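Local coordinates for protein-glutamine gamma-glutamyltransferase (Pagrus major, PDB 1G0D) that catalyses the calcium-dependent joining of peptide-bound glutamine to primary amines such as lysine side chains, thereby cross-linking proteins, at residues P39-L44 / L94-S99; E238-G243 / V267-C272; Q505-A510 / R525-V530; V658-V663 / V676-V681; F134-R139 / G287-P292. All blocks are in the same frame, centred on the assembly; numbering follows the deposited sequence.

Contact 1 of 5, residues P39-L44 / L94-S99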
# COMPACT_ATOMS: atom_id res chain seq x y z
N PRO A 39 -21.52 -22.31 2.02
CA PRO A 39 -21.82 -23.20 3.13
C PRO A 39 -20.65 -23.91 3.75
O PRO A 39 -19.62 -24.11 3.10
CB PRO A 39 -22.80 -24.19 2.52
CG PRO A 39 -22.36 -24.28 1.10
CD PRO A 39 -21.99 -22.86 0.74
N PHE A 40 -20.80 -24.29 5.02
CA PHE A 40 -19.75 -25.04 5.69
C PHE A 40 -20.38 -26.19 6.50
O PHE A 40 -21.51 -26.06 6.96
CB PHE A 40 -18.83 -24.11 6.53
CG PHE A 40 -19.51 -23.23 7.58
CD1 PHE A 40 -20.11 -22.03 7.22
CD2 PHE A 40 -19.50 -23.58 8.93
CE1 PHE A 40 -20.69 -21.19 8.21
CE2 PHE A 40 -20.06 -22.76 9.91
CZ PHE A 40 -20.66 -21.57 9.53
N SER A 41 -19.70 -27.33 6.62
CA SER A 41 -20.27 -28.48 7.35
C SER A 41 -19.47 -28.92 8.56
O SER A 41 -18.28 -29.16 8.48
CB SER A 41 -20.40 -29.68 6.43
OG SER A 41 -21.05 -29.31 5.25
N ILE A 42 -20.17 -29.06 9.68
CA ILE A 42 -19.55 -29.46 10.93
C ILE A 42 -20.34 -30.66 11.41
O ILE A 42 -21.42 -30.91 10.89
CB ILE A 42 -19.62 -28.28 11.96
CG1 ILE A 42 -21.08 -27.97 12.34
CG2 ILE A 42 -18.99 -26.97 11.32
CD1 ILE A 42 -21.25 -27.22 13.66
N THR A 43 -19.84 -31.39 12.39
CA THR A 43 -20.58 -32.55 12.89
C THR A 43 -20.78 -32.55 14.40
O THR A 43 -19.98 -32.00 15.13
CB THR A 43 -19.86 -33.85 12.58
OG1 THR A 43 -18.45 -33.67 12.78
CG2 THR A 43 -20.15 -34.28 11.17
N LEU A 44 -21.86 -33.17 14.83
CA LEU A 44 -22.19 -33.30 16.24
C LEU A 44 -21.96 -34.77 16.51
O LEU A 44 -22.75 -35.59 16.02
CB LEU A 44 -23.67 -33.11 16.48
CG LEU A 44 -24.38 -31.81 16.74
CD1 LEU A 44 -25.52 -32.08 17.68
CD2 LEU A 44 -23.43 -30.82 17.30
N LEU A 94 -24.58 -34.37 10.79
CA LEU A 94 -23.90 -33.47 9.85
C LEU A 94 -24.75 -32.21 9.74
O LEU A 94 -25.91 -32.26 9.31
CB LEU A 94 -23.79 -34.11 8.47
CG LEU A 94 -22.57 -33.89 7.54
CD1 LEU A 94 -23.19 -33.41 6.27
CD2 LEU A 94 -21.48 -32.90 8.01
N LEU A 95 -24.17 -31.08 10.13
CA LEU A 95 -24.88 -29.83 10.12
C LEU A 95 -24.22 -28.93 9.10
O LEU A 95 -23.09 -28.54 9.28
CB LEU A 95 -24.77 -29.19 11.50
CG LEU A 95 -25.84 -29.17 12.61
CD1 LEU A 95 -27.07 -30.07 12.36
CD2 LEU A 95 -25.11 -29.58 13.85
N THR A 96 -24.91 -28.62 8.01
CA THR A 96 -24.35 -27.73 7.00
C THR A 96 -24.93 -26.34 7.21
O THR A 96 -26.13 -26.15 7.04
CB THR A 96 -24.73 -28.18 5.61
OG1 THR A 96 -24.31 -29.53 5.43
CG2 THR A 96 -24.06 -27.30 4.58
N LEU A 97 -24.08 -25.39 7.60
CA LEU A 97 -24.53 -24.03 7.85
C LEU A 97 -24.43 -23.26 6.56
O LEU A 97 -23.42 -23.34 5.86
CB LEU A 97 -23.66 -23.32 8.90
CG LEU A 97 -23.71 -23.47 10.43
CD1 LEU A 97 -24.65 -22.44 10.93
CD2 LEU A 97 -24.12 -24.86 10.88
N HIS A 98 -25.49 -22.53 6.25
CA HIS A 98 -25.55 -21.69 5.04
C HIS A 98 -25.62 -20.22 5.50
O HIS A 98 -26.51 -19.83 6.23
CB HIS A 98 -26.80 -22.04 4.22
CG HIS A 98 -26.71 -23.32 3.47
ND1 HIS A 98 -26.18 -23.40 2.20
CD2 HIS A 98 -27.06 -24.58 3.82
CE1 HIS A 98 -26.21 -24.66 1.80
NE2 HIS A 98 -26.74 -25.40 2.76
N SER A 99 -24.69 -19.40 5.07
CA SER A 99 -24.68 -18.03 5.50
C SER A 99 -25.02 -17.14 4.34
O SER A 99 -24.70 -17.48 3.22
CB SER A 99 -23.28 -17.65 6.01
OG SER A 99 -22.36 -17.45 4.94
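F40 and I42 face L97 and L95 as hydrogen-bonded pairs of two antiparallel strands, whose short axes approach to 4.6 Å. Each pair closes two backbone bonds, among them L97 N to F40 O at 2.7 Å and I42 N to L95 O at 3.0 Å. Between them lies the non-hydrogen-bonded pair S41 and T96, where S41 OG and T96 OG1 share a hydrogen bond of 3.3 Å. The two strands, 40-46 and 92-98, are the central ones of the four-stranded sheet in the N-terminal beta-sandwich of transglutaminases, so each also bonds to an outer strand, 8-12 or 83-88. On the inward face, with CG between the backbone N and the carbonyl carbon (chi1 56°), the F40 ring has its face against L97 CB, 3.7 Å from the centroid, in a CH-pi contact. Farther along the strand L44 CG packs on L95 CD2 at 3.7 Å, and both leucines reach L56 of strand 55-62 in the facing sheet. Where strand 40-46 begins, P39 CB lies 3.8 Å from the centroid of the H98 ring, over its face; that imidazole also stacks with W83.

Contact 2 of 5, residues E238-G243 / V267-C272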
# COMPACT_ATOMS: atom_id res chain seq x y z
N GLU A 238 13.47 12.77 8.19
CA GLU A 238 14.64 12.08 8.70
C GLU A 238 15.02 11.83 10.15
O GLU A 238 15.33 10.69 10.48
CB GLU A 238 15.82 12.53 7.88
CG GLU A 238 17.09 12.35 8.52
CD GLU A 238 17.57 13.65 9.02
OE1 GLU A 238 17.85 13.68 10.24
OE2 GLU A 238 17.66 14.63 8.22
N PRO A 239 15.08 12.84 11.03
CA PRO A 239 15.46 12.28 12.36
C PRO A 239 14.30 11.42 12.94
O PRO A 239 13.37 11.93 13.56
CB PRO A 239 15.73 13.51 13.22
CG PRO A 239 15.02 14.62 12.50
CD PRO A 239 14.94 14.29 11.02
N TYR A 240 14.35 10.11 12.69
CA TYR A 240 13.29 9.20 13.12
C TYR A 240 13.66 8.71 14.48
O TYR A 240 13.66 7.51 14.76
CB TYR A 240 13.20 8.02 12.16
CG TYR A 240 12.95 8.44 10.73
CD1 TYR A 240 11.71 8.95 10.33
CD2 TYR A 240 13.97 8.40 9.81
CE1 TYR A 240 11.51 9.40 9.03
CE2 TYR A 240 13.79 8.85 8.51
CZ TYR A 240 12.57 9.35 8.14
OH TYR A 240 12.42 9.80 6.85
N THR A 241 13.93 9.67 15.35
CA THR A 241 14.42 9.38 16.67
C THR A 241 13.95 8.19 17.47
O THR A 241 14.78 7.32 17.81
CB THR A 241 14.37 10.64 17.56
OG1 THR A 241 13.07 11.22 17.51
CG2 THR A 241 15.39 11.64 17.07
N ASP A 242 12.67 8.06 17.77
CA ASP A 242 12.37 6.91 18.61
C ASP A 242 11.57 5.81 17.97
O ASP A 242 10.55 5.38 18.51
CB ASP A 242 11.71 7.38 19.89
CG ASP A 242 12.40 8.60 20.47
OD1 ASP A 242 13.52 8.44 21.03
OD2 ASP A 242 11.82 9.72 20.36
N GLY A 243 12.04 5.35 16.82
CA GLY A 243 11.31 4.33 16.10
C GLY A 243 12.05 3.85 14.89
O GLY A 243 13.22 4.17 14.73
N VAL A 267 2.68 2.60 15.65
CA VAL A 267 4.06 2.18 15.44
C VAL A 267 4.86 3.29 14.81
O VAL A 267 4.38 3.93 13.88
CB VAL A 267 4.08 0.96 14.54
CG1 VAL A 267 5.50 0.52 14.25
CG2 VAL A 267 3.27 -0.15 15.18
N LYS A 268 6.07 3.54 15.31
CA LYS A 268 6.94 4.57 14.74
C LYS A 268 7.98 3.98 13.78
O LYS A 268 8.82 3.20 14.21
CB LYS A 268 7.68 5.30 15.85
CG LYS A 268 6.80 6.06 16.81
CD LYS A 268 7.63 7.04 17.61
CE LYS A 268 6.98 7.40 18.90
NZ LYS A 268 6.55 6.15 19.57
N TYR A 269 7.99 4.36 12.50
CA TYR A 269 7.10 5.37 11.91
C TYR A 269 6.69 4.87 10.53
O TYR A 269 7.13 3.83 10.09
CB TYR A 269 7.85 6.71 11.70
CG TYR A 269 8.44 7.38 12.96
CD1 TYR A 269 7.66 8.17 13.82
CD2 TYR A 269 9.78 7.23 13.26
CE1 TYR A 269 8.23 8.79 14.96
CE2 TYR A 269 10.36 7.83 14.37
CZ TYR A 269 9.60 8.60 15.23
OH TYR A 269 10.25 9.14 16.36
N GLY A 270 5.88 5.62 9.83
CA GLY A 270 5.52 5.19 8.50
C GLY A 270 5.44 6.37 7.55
O GLY A 270 5.42 7.54 7.97
N GLN A 271 5.44 6.06 6.26
CA GLN A 271 5.29 7.06 5.20
C GLN A 271 4.25 6.51 4.21
O GLN A 271 3.89 5.34 4.31
CB GLN A 271 6.64 7.35 4.55
CG GLN A 271 7.27 8.56 5.20
CD GLN A 271 8.78 8.62 5.09
OE1 GLN A 271 9.41 8.01 4.20
NE2 GLN A 271 9.38 9.37 6.01
N CYS A 272 3.76 7.32 3.26
CA CYS A 272 2.70 6.87 2.37
C CYS A 272 2.71 5.44 1.82
O CYS A 272 1.69 4.77 1.96
CB CYS A 272 2.44 7.88 1.25
SG CYS A 272 3.55 7.86 -0.08
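Y240 OH is gripped by two groups: Q271 NE2 donates to it at 3.2 Å, and E555 OE1 is its other hydrogen-bonding partner. The contact lies just ahead of the catalytic helix: Q271 is at the N-cap position of helix 272-286, which starts with the active-site C272, in the papain-like core of transglutaminases. The Q271 chain is extended beyond CG (chi2 155°), which carries CD toward Y240, and Y240 OH lies almost in the plane of the amide, while the tyrosine ring is turned 57° from that plane. Q271 NE2 also bonds R235 O, so two acceptors hold the amide in its rotation. The side chain of Q271 is about 4 Å from that of Y515, a residue important for catalysis, whose OH is weakly bonded to C272 N.

Beyond Y240, the centre of an inverse gamma turn, D242 N donates to Y269 OH at 3.0 Å with an angle of 151°, while Y240 CB packs on Y269 CE2 at 3.6 Å. A cis peptide precedes Y269, and K268 CB lies 3.4 Å above the centre of its ring. At the edge of that ring, in its plane, Y240 O stands 3.3 Å from Y269 CE2.

Contact 3 of 5, residues Q505-A510 / R525-V530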
# COMPACT_ATOMS: atom_id res chain seq x y z
N GLN A 505 19.74 33.16 -21.16
CA GLN A 505 20.39 33.03 -19.88
C GLN A 505 19.98 31.71 -19.29
O GLN A 505 18.80 31.45 -19.11
CB GLN A 505 19.94 34.16 -18.95
CG GLN A 505 20.92 34.49 -17.83
CD GLN A 505 22.13 35.26 -18.31
OE1 GLN A 505 22.02 36.11 -19.21
NE2 GLN A 505 23.29 34.97 -17.73
N LEU A 506 20.97 30.90 -18.96
CA LEU A 506 20.74 29.58 -18.45
C LEU A 506 21.09 29.41 -16.97
O LEU A 506 22.25 29.29 -16.61
CB LEU A 506 21.55 28.61 -19.30
CG LEU A 506 21.34 27.10 -19.41
CD1 LEU A 506 22.55 26.38 -18.82
CD2 LEU A 506 20.07 26.68 -18.74
N THR A 507 20.07 29.37 -16.12
CA THR A 507 20.29 29.15 -14.70
C THR A 507 20.10 27.68 -14.31
O THR A 507 19.09 27.08 -14.66
CB THR A 507 19.30 29.97 -13.88
OG1 THR A 507 19.31 31.34 -14.32
CG2 THR A 507 19.64 29.87 -12.40
N MET A 508 21.04 27.11 -13.57
CA MET A 508 20.93 25.72 -13.13
C MET A 508 21.19 25.59 -11.64
O MET A 508 22.10 26.22 -11.11
CB MET A 508 21.93 24.85 -13.86
CG MET A 508 22.16 25.25 -15.26
SD MET A 508 23.66 24.40 -15.74
CE MET A 508 24.62 25.73 -16.51
N LEU A 509 20.39 24.79 -10.95
CA LEU A 509 20.59 24.57 -9.51
C LEU A 509 20.47 23.10 -9.23
O LEU A 509 19.77 22.38 -9.92
CB LEU A 509 19.53 25.22 -8.64
CG LEU A 509 18.76 26.53 -8.82
CD1 LEU A 509 17.92 26.55 -10.10
CD2 LEU A 509 17.86 26.65 -7.56
N ALA A 510 21.10 22.66 -8.17
CA ALA A 510 21.02 21.27 -7.79
C ALA A 510 20.90 21.31 -6.27
O ALA A 510 21.80 21.79 -5.58
CB ALA A 510 22.27 20.57 -8.22
N ARG A 525 24.48 25.95 -7.35
CA ARG A 525 23.75 26.71 -8.35
C ARG A 525 24.75 27.26 -9.40
O ARG A 525 25.97 27.18 -9.19
CB ARG A 525 23.03 27.83 -7.62
CG ARG A 525 22.27 28.79 -8.46
CD ARG A 525 21.95 29.99 -7.61
NE ARG A 525 20.89 29.71 -6.67
CZ ARG A 525 19.65 30.15 -6.81
NH1 ARG A 525 18.74 29.85 -5.90
NH2 ARG A 525 19.32 30.89 -7.87
N LYS A 526 24.27 27.82 -10.51
CA LYS A 526 25.19 28.31 -11.54
C LYS A 526 24.41 28.92 -12.69
O LYS A 526 23.46 28.32 -13.18
CB LYS A 526 26.02 27.12 -12.05
CG LYS A 526 26.95 27.33 -13.23
CD LYS A 526 27.55 25.95 -13.60
CE LYS A 526 28.57 25.99 -14.74
NZ LYS A 526 28.27 24.92 -15.75
N THR A 527 24.78 30.12 -13.12
CA THR A 527 24.10 30.76 -14.24
C THR A 527 25.08 31.01 -15.36
O THR A 527 26.16 31.53 -15.13
CB THR A 527 23.46 32.07 -13.86
OG1 THR A 527 22.26 31.81 -13.13
CG2 THR A 527 23.11 32.87 -15.10
N ILE A 528 24.69 30.66 -16.57
CA ILE A 528 25.55 30.83 -17.72
C ILE A 528 24.85 31.63 -18.76
O ILE A 528 23.62 31.74 -18.75
CB ILE A 528 25.92 29.45 -18.34
CG1 ILE A 528 27.44 29.31 -18.39
CG2 ILE A 528 25.34 29.30 -19.75
CD1 ILE A 528 28.11 29.37 -17.03
N SER A 529 25.63 32.22 -19.65
CA SER A 529 25.05 32.97 -20.75
C SER A 529 25.30 32.07 -21.93
O SER A 529 26.40 31.53 -22.13
CB SER A 529 25.73 34.32 -20.94
OG SER A 529 24.94 35.33 -20.35
N VAL A 530 24.26 31.89 -22.72
CA VAL A 530 24.33 30.97 -23.82
C VAL A 530 23.88 31.55 -25.16
O VAL A 530 23.00 32.42 -25.21
CB VAL A 530 23.48 29.71 -23.41
CG1 VAL A 530 22.32 29.48 -24.35
CG2 VAL A 530 24.36 28.52 -23.33
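L509 lays CD2 over one face of the R525 guanidinium, 3.7 Å above its plane and shifted toward the rim, the two side chains running side by side. The polar rim of R525 is occupied beyond this pair, by a salt bridge to E317 and a hydrogen bond to R315 O. M508 and K526 repeat the theme on the other face of the sheet. Both point the same way, and M508 CE comes to 3.8 Å from K526 NZ, whose charge is met by E540.

These residues belong to a beta hairpin of strands 502-513 and 525-532, the latter an outermost strand of its sheet, in the first of the two C-terminal beta-barrels of a transglutaminase. Its ladder includes M508 N to K526 O at 2.7 Å and L506 N to I528 O at 2.8 Å. The side chain of M508 is about 7 Å from that of I477, part of the probable GTP site.

In the non-hydrogen-bonded pair T507 and T527, the two OG1 atoms share a hydrogen bond of 3.2 Å. Q505 CG stands anti to the backbone N (chi1 -157°), and a bend at chi2 (75°) turns CD toward the neighbouring strand, where Q505 NE2 makes a weak bond to S529 OG at 3.1 Å.

Contact 4 of 5, residues V658-V663 / V676-V681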
# COMPACT_ATOMS: atom_id res chain seq x y z
N VAL A 658 5.97 -21.23 -3.86
CA VAL A 658 6.96 -20.34 -4.46
C VAL A 658 6.99 -19.11 -3.53
O VAL A 658 6.04 -18.32 -3.48
CB VAL A 658 6.56 -19.93 -5.87
CG1 VAL A 658 7.61 -18.98 -6.44
CG2 VAL A 658 6.41 -21.15 -6.75
N ARG A 659 8.07 -18.94 -2.78
CA ARG A 659 8.13 -17.86 -1.84
C ARG A 659 9.26 -16.92 -2.14
O ARG A 659 10.16 -17.23 -2.90
CB ARG A 659 8.25 -18.45 -0.44
CG ARG A 659 7.47 -19.74 -0.27
CD ARG A 659 6.95 -19.90 1.13
NE ARG A 659 5.58 -20.39 1.18
CZ ARG A 659 4.50 -19.62 1.09
NH1 ARG A 659 3.28 -20.15 1.14
NH2 ARG A 659 4.61 -18.31 0.94
N LYS A 660 9.17 -15.73 -1.56
CA LYS A 660 10.17 -14.68 -1.77
C LYS A 660 10.84 -14.27 -0.43
O LYS A 660 10.15 -14.05 0.60
CB LYS A 660 9.48 -13.49 -2.45
CG LYS A 660 8.79 -13.85 -3.77
CD LYS A 660 9.54 -13.26 -4.95
CE LYS A 660 9.31 -14.02 -6.25
NZ LYS A 660 7.86 -14.30 -6.39
N LEU A 661 12.18 -14.22 -0.44
CA LEU A 661 12.93 -13.86 0.77
C LEU A 661 13.37 -12.45 0.57
O LEU A 661 13.99 -12.11 -0.46
CB LEU A 661 14.13 -14.78 0.97
CG LEU A 661 14.95 -14.52 2.22
CD1 LEU A 661 14.12 -14.73 3.48
CD2 LEU A 661 16.17 -15.44 2.20
N LEU A 662 13.00 -11.62 1.55
CA LEU A 662 13.29 -10.18 1.53
C LEU A 662 14.36 -9.77 2.55
O LEU A 662 14.41 -10.28 3.68
CB LEU A 662 12.00 -9.38 1.79
CG LEU A 662 10.92 -9.28 0.71
CD1 LEU A 662 10.45 -10.65 0.25
CD2 LEU A 662 9.76 -8.56 1.31
N VAL A 663 15.23 -8.86 2.14
CA VAL A 663 16.27 -8.40 3.02
C VAL A 663 16.56 -6.90 2.91
O VAL A 663 16.59 -6.30 1.82
CB VAL A 663 17.58 -9.20 2.77
CG1 VAL A 663 18.66 -8.76 3.71
CG2 VAL A 663 17.31 -10.67 2.95
N VAL A 676 16.05 -9.29 -2.71
CA VAL A 676 14.96 -10.31 -2.75
C VAL A 676 15.43 -11.48 -3.58
O VAL A 676 16.14 -11.32 -4.58
CB VAL A 676 13.65 -9.93 -3.52
CG1 VAL A 676 12.46 -10.19 -2.66
CG2 VAL A 676 13.69 -8.54 -4.04
N THR A 677 14.96 -12.65 -3.22
CA THR A 677 15.32 -13.81 -3.97
C THR A 677 14.06 -14.64 -3.92
O THR A 677 13.26 -14.46 -3.00
CB THR A 677 16.47 -14.57 -3.29
OG1 THR A 677 17.00 -15.54 -4.20
CG2 THR A 677 15.98 -15.26 -2.00
N THR A 678 13.90 -15.50 -4.93
CA THR A 678 12.77 -16.44 -5.05
C THR A 678 13.29 -17.81 -4.62
O THR A 678 14.32 -18.30 -5.11
CB THR A 678 12.26 -16.59 -6.50
OG1 THR A 678 11.84 -15.33 -7.03
CG2 THR A 678 11.07 -17.49 -6.53
N VAL A 679 12.58 -18.43 -3.70
CA VAL A 679 12.92 -19.75 -3.22
C VAL A 679 11.67 -20.65 -3.30
O VAL A 679 10.67 -20.37 -2.63
CB VAL A 679 13.43 -19.68 -1.73
CG1 VAL A 679 13.87 -21.06 -1.28
CG2 VAL A 679 14.61 -18.73 -1.62
N VAL A 680 11.72 -21.72 -4.12
CA VAL A 680 10.60 -22.66 -4.21
C VAL A 680 10.65 -23.70 -3.07
O VAL A 680 11.55 -24.55 -3.01
CB VAL A 680 10.60 -23.37 -5.57
CG1 VAL A 680 9.33 -24.17 -5.74
CG2 VAL A 680 10.67 -22.35 -6.68
N VAL A 681 9.70 -23.62 -2.13
CA VAL A 681 9.66 -24.54 -1.00
C VAL A 681 8.86 -25.80 -1.35
O VAL A 681 7.68 -25.76 -1.72
CB VAL A 681 9.08 -23.85 0.26
CG1 VAL A 681 8.98 -24.82 1.41
CG2 VAL A 681 9.96 -22.68 0.67
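R659 and L661 pair with V679 and T677 along two antiparallel strands whose short axes come within 4.6 Å and whose directions differ by 151°. Each of these pairs closes two backbone bonds; V679 N to R659 O and L661 N to T677 O both measure 2.8 Å. In the other direction R659 N meets V679 O at 3.0 Å from above the carbonyl plane.

K660 and T678 form the non-hydrogen-bonded pair between them. Their side chains run alongside each other, and the touching atoms are K660 CE and T678 OG1, 3.0 Å apart, while K660 NZ stays 4.2 Å from T678 OG1. Thus it is a methylene of the lysine, not its amine, that lies against the hydroxyl oxygen. T678 OG1 is anti to the carbonyl carbon (chi1 -59°), which sets it on the K660 side, while T678 CG2 meets V658 CG1 at 3.8 Å. At the far end of the same face, L662 CD1 packs on V676 CG1 at 3.6 Å. The opposite face carries L661 CB against T677 CG2, at 3.5 Å, and the aliphatic start of R659 against V681 CG2.

This hairpin, strands 659-666 and 673-682, belongs to the Ig-like C-terminal domain, the second beta-barrel of the transglutaminase fold. Strand 659-666 is bordered by strand 619-624, and strand 673-682 by the short strand 595-596. R659 and V681 both touch L627 in the loop before strand 628-634, while on the other face L662 and V676 rest on N176 and P174 of strand 169-176, which lies far back in the chain.

Contact 5 of 5, residues F134-R139 / G287-P292. With SO4 (sulfate ion), chain B.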
# COMPACT_ATOMS: atom_id res chain seq x y z
N PHE A 134 -14.78 -11.84 3.91
CA PHE A 134 -15.48 -11.45 2.70
C PHE A 134 -15.26 -12.58 1.68
O PHE A 134 -14.25 -13.28 1.74
CB PHE A 134 -14.90 -10.12 2.18
CG PHE A 134 -15.41 -8.91 2.91
CD1 PHE A 134 -14.60 -8.23 3.83
CD2 PHE A 134 -16.71 -8.47 2.74
CE1 PHE A 134 -15.10 -7.14 4.56
CE2 PHE A 134 -17.22 -7.38 3.46
CZ PHE A 134 -16.42 -6.72 4.37
N ASN A 135 -16.17 -12.75 0.73
CA ASN A 135 -16.07 -13.82 -0.27
C ASN A 135 -16.15 -13.32 -1.70
O ASN A 135 -17.23 -13.31 -2.28
CB ASN A 135 -17.20 -14.80 -0.06
CG ASN A 135 -16.87 -16.16 -0.57
OD1 ASN A 135 -15.89 -16.33 -1.29
ND2 ASN A 135 -17.66 -17.16 -0.20
N PRO A 136 -15.02 -12.88 -2.28
CA PRO A 136 -15.05 -12.40 -3.67
C PRO A 136 -15.23 -13.49 -4.70
O PRO A 136 -15.28 -13.20 -5.89
CB PRO A 136 -13.70 -11.68 -3.85
CG PRO A 136 -12.86 -12.11 -2.75
CD PRO A 136 -13.69 -12.75 -1.67
N TRP A 137 -15.31 -14.75 -4.27
CA TRP A 137 -15.53 -15.84 -5.21
C TRP A 137 -17.01 -16.21 -5.27
O TRP A 137 -17.41 -16.98 -6.13
CB TRP A 137 -14.79 -17.07 -4.80
CG TRP A 137 -13.36 -16.95 -4.93
CD1 TRP A 137 -12.62 -17.19 -6.04
CD2 TRP A 137 -12.44 -16.56 -3.91
NE1 TRP A 137 -11.28 -16.98 -5.78
CE2 TRP A 137 -11.14 -16.58 -4.48
CE3 TRP A 137 -12.59 -16.19 -2.56
CZ2 TRP A 137 -9.98 -16.25 -3.74
CZ3 TRP A 137 -11.43 -15.85 -1.82
CH2 TRP A 137 -10.15 -15.88 -2.43
N CYS A 138 -17.80 -15.69 -4.33
CA CYS A 138 -19.23 -15.95 -4.28
C CYS A 138 -19.97 -14.88 -5.06
O CYS A 138 -19.94 -13.72 -4.71
CB CYS A 138 -19.69 -15.93 -2.84
SG CYS A 138 -21.44 -15.79 -2.73
N ARG A 139 -20.68 -15.28 -6.11
CA ARG A 139 -21.35 -14.32 -6.97
C ARG A 139 -22.32 -13.38 -6.41
O ARG A 139 -22.62 -12.39 -7.05
CB ARG A 139 -22.00 -15.01 -8.14
CG ARG A 139 -22.57 -16.31 -7.75
CD ARG A 139 -23.66 -16.63 -8.68
NE ARG A 139 -24.62 -15.55 -8.75
CZ ARG A 139 -24.83 -14.84 -9.86
NH1 ARG A 139 -24.13 -15.11 -10.98
NH2 ARG A 139 -25.76 -13.89 -9.85
N GLY A 287 -10.44 -10.31 3.04
CA GLY A 287 -11.14 -10.79 1.86
C GLY A 287 -11.52 -9.78 0.81
O GLY A 287 -12.20 -10.11 -0.18
N ILE A 288 -11.11 -8.53 0.96
CA ILE A 288 -11.49 -7.56 -0.05
C ILE A 288 -10.35 -7.45 -1.05
O ILE A 288 -9.23 -7.15 -0.66
CB ILE A 288 -11.78 -6.16 0.58
CG1 ILE A 288 -12.87 -6.30 1.66
CG2 ILE A 288 -12.24 -5.19 -0.47
CD1 ILE A 288 -13.30 -4.98 2.32
N PRO A 289 -10.60 -7.72 -2.33
CA PRO A 289 -9.56 -7.64 -3.36
C PRO A 289 -8.84 -6.26 -3.33
O PRO A 289 -9.49 -5.21 -3.45
CB PRO A 289 -10.32 -7.88 -4.66
CG PRO A 289 -11.50 -8.59 -4.26
CD PRO A 289 -11.88 -8.15 -2.90
N THR A 290 -7.51 -6.26 -3.19
CA THR A 290 -6.75 -5.00 -3.06
C THR A 290 -5.36 -4.97 -3.74
O THR A 290 -4.64 -5.97 -3.79
CB THR A 290 -6.60 -4.68 -1.51
OG1 THR A 290 -7.90 -4.62 -0.91
CG2 THR A 290 -5.85 -3.39 -1.25
N ARG A 291 -4.98 -3.83 -4.28
CA ARG A 291 -3.64 -3.71 -4.87
C ARG A 291 -3.06 -2.33 -4.65
O ARG A 291 -3.74 -1.31 -4.86
CB ARG A 291 -3.66 -3.98 -6.36
CG ARG A 291 -4.76 -3.27 -7.09
CD ARG A 291 -4.63 -3.50 -8.57
NE ARG A 291 -5.59 -2.70 -9.30
CZ ARG A 291 -5.85 -2.84 -10.58
NH1 ARG A 291 -5.22 -3.77 -11.30
NH2 ARG A 291 -6.75 -2.05 -11.16
N PRO A 292 -1.81 -2.25 -4.19
CA PRO A 292 -1.20 -0.94 -3.97
C PRO A 292 -0.91 -0.24 -5.28
O PRO A 292 -0.22 -0.80 -6.13
CB PRO A 292 0.10 -1.27 -3.24
CG PRO A 292 -0.13 -2.63 -2.70
CD PRO A 292 -0.91 -3.33 -3.75
S SO4 B . -8.04 -4.12 -14.07
O1 SO4 B . -8.70 -2.92 -13.90
O2 SO4 B . -8.60 -5.05 -13.17
O3 SO4 B . -8.46 -4.51 -15.34
O4 SO4 B . -6.62 -3.92 -14.05
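G287 ends helix 272-286 with a positive phi of 110°, in a Schellman motif, and it is at this turn that the segment carrying F134 and P136 docks. Having no side chain, G287 admits the backbone of the other segment, and its CA lies 4.0 Å from F134 O. The two segments share no hydrogen bond.

P136 CG touches G287 O at 3.3 Å, and P136 CB meets P289 CG at 3.8 Å, one proline ring set obliquely against the other. P136 also follows N135 in a type I beta turn that runs to C138 and is closed by C138 N to N135 O. Next to the glycine, F134 and I288 lie side by side. The I288 side chain is extended, CD1 anti to CA (chi2 -177°), which carries CD1 on beside the phenyl ring, 3.6 Å from F134 CE1, while I288 CG1 lies 3.4 Å from F134 CD1.

The contact joins the loop that leaves the last strand of the N-terminal beta-sandwich, 121-133, to the catalytic core, where strand 290-298 starts. L151 of helix 148-156 touches both P136 and P289. Farther along strand 290-298, R291 NH1 donates to sulfate O4 at 3.1 Å, in the plane of the guanidinium. The anion, probably from the crystallisation liquor, is also bonded by W351 NE1; it lies apart from the interface, and the charge of R291, shared in a salt bridge with E336, probably helps to hold it. Between the two segments the fit rests on apolar contact, with the backbone bond of F134 to L286 just beside it.

Overall arrangement
Following the chain from the N terminus, contact 1 is the first to close, joining strands 50 residues apart within the N-terminal sandwich. Contact 5 opens just past that domain and ties its exit loop to the catalytic core, bridging 147 intervening residues. Contact 2 opens and closes inside this long excursion, beside the catalytic helix, whose far end leads into contact 5. Contacts 3 and 4 then follow in series, each a local hairpin, one in each of the two C-terminal barrels. No two contacts cross. In space the molecule is elongated: contacts 1 and 3 lie on opposite sides of its centre, about 76 Å apart between centres, with contacts 2, 4 and 5 nearer the middle.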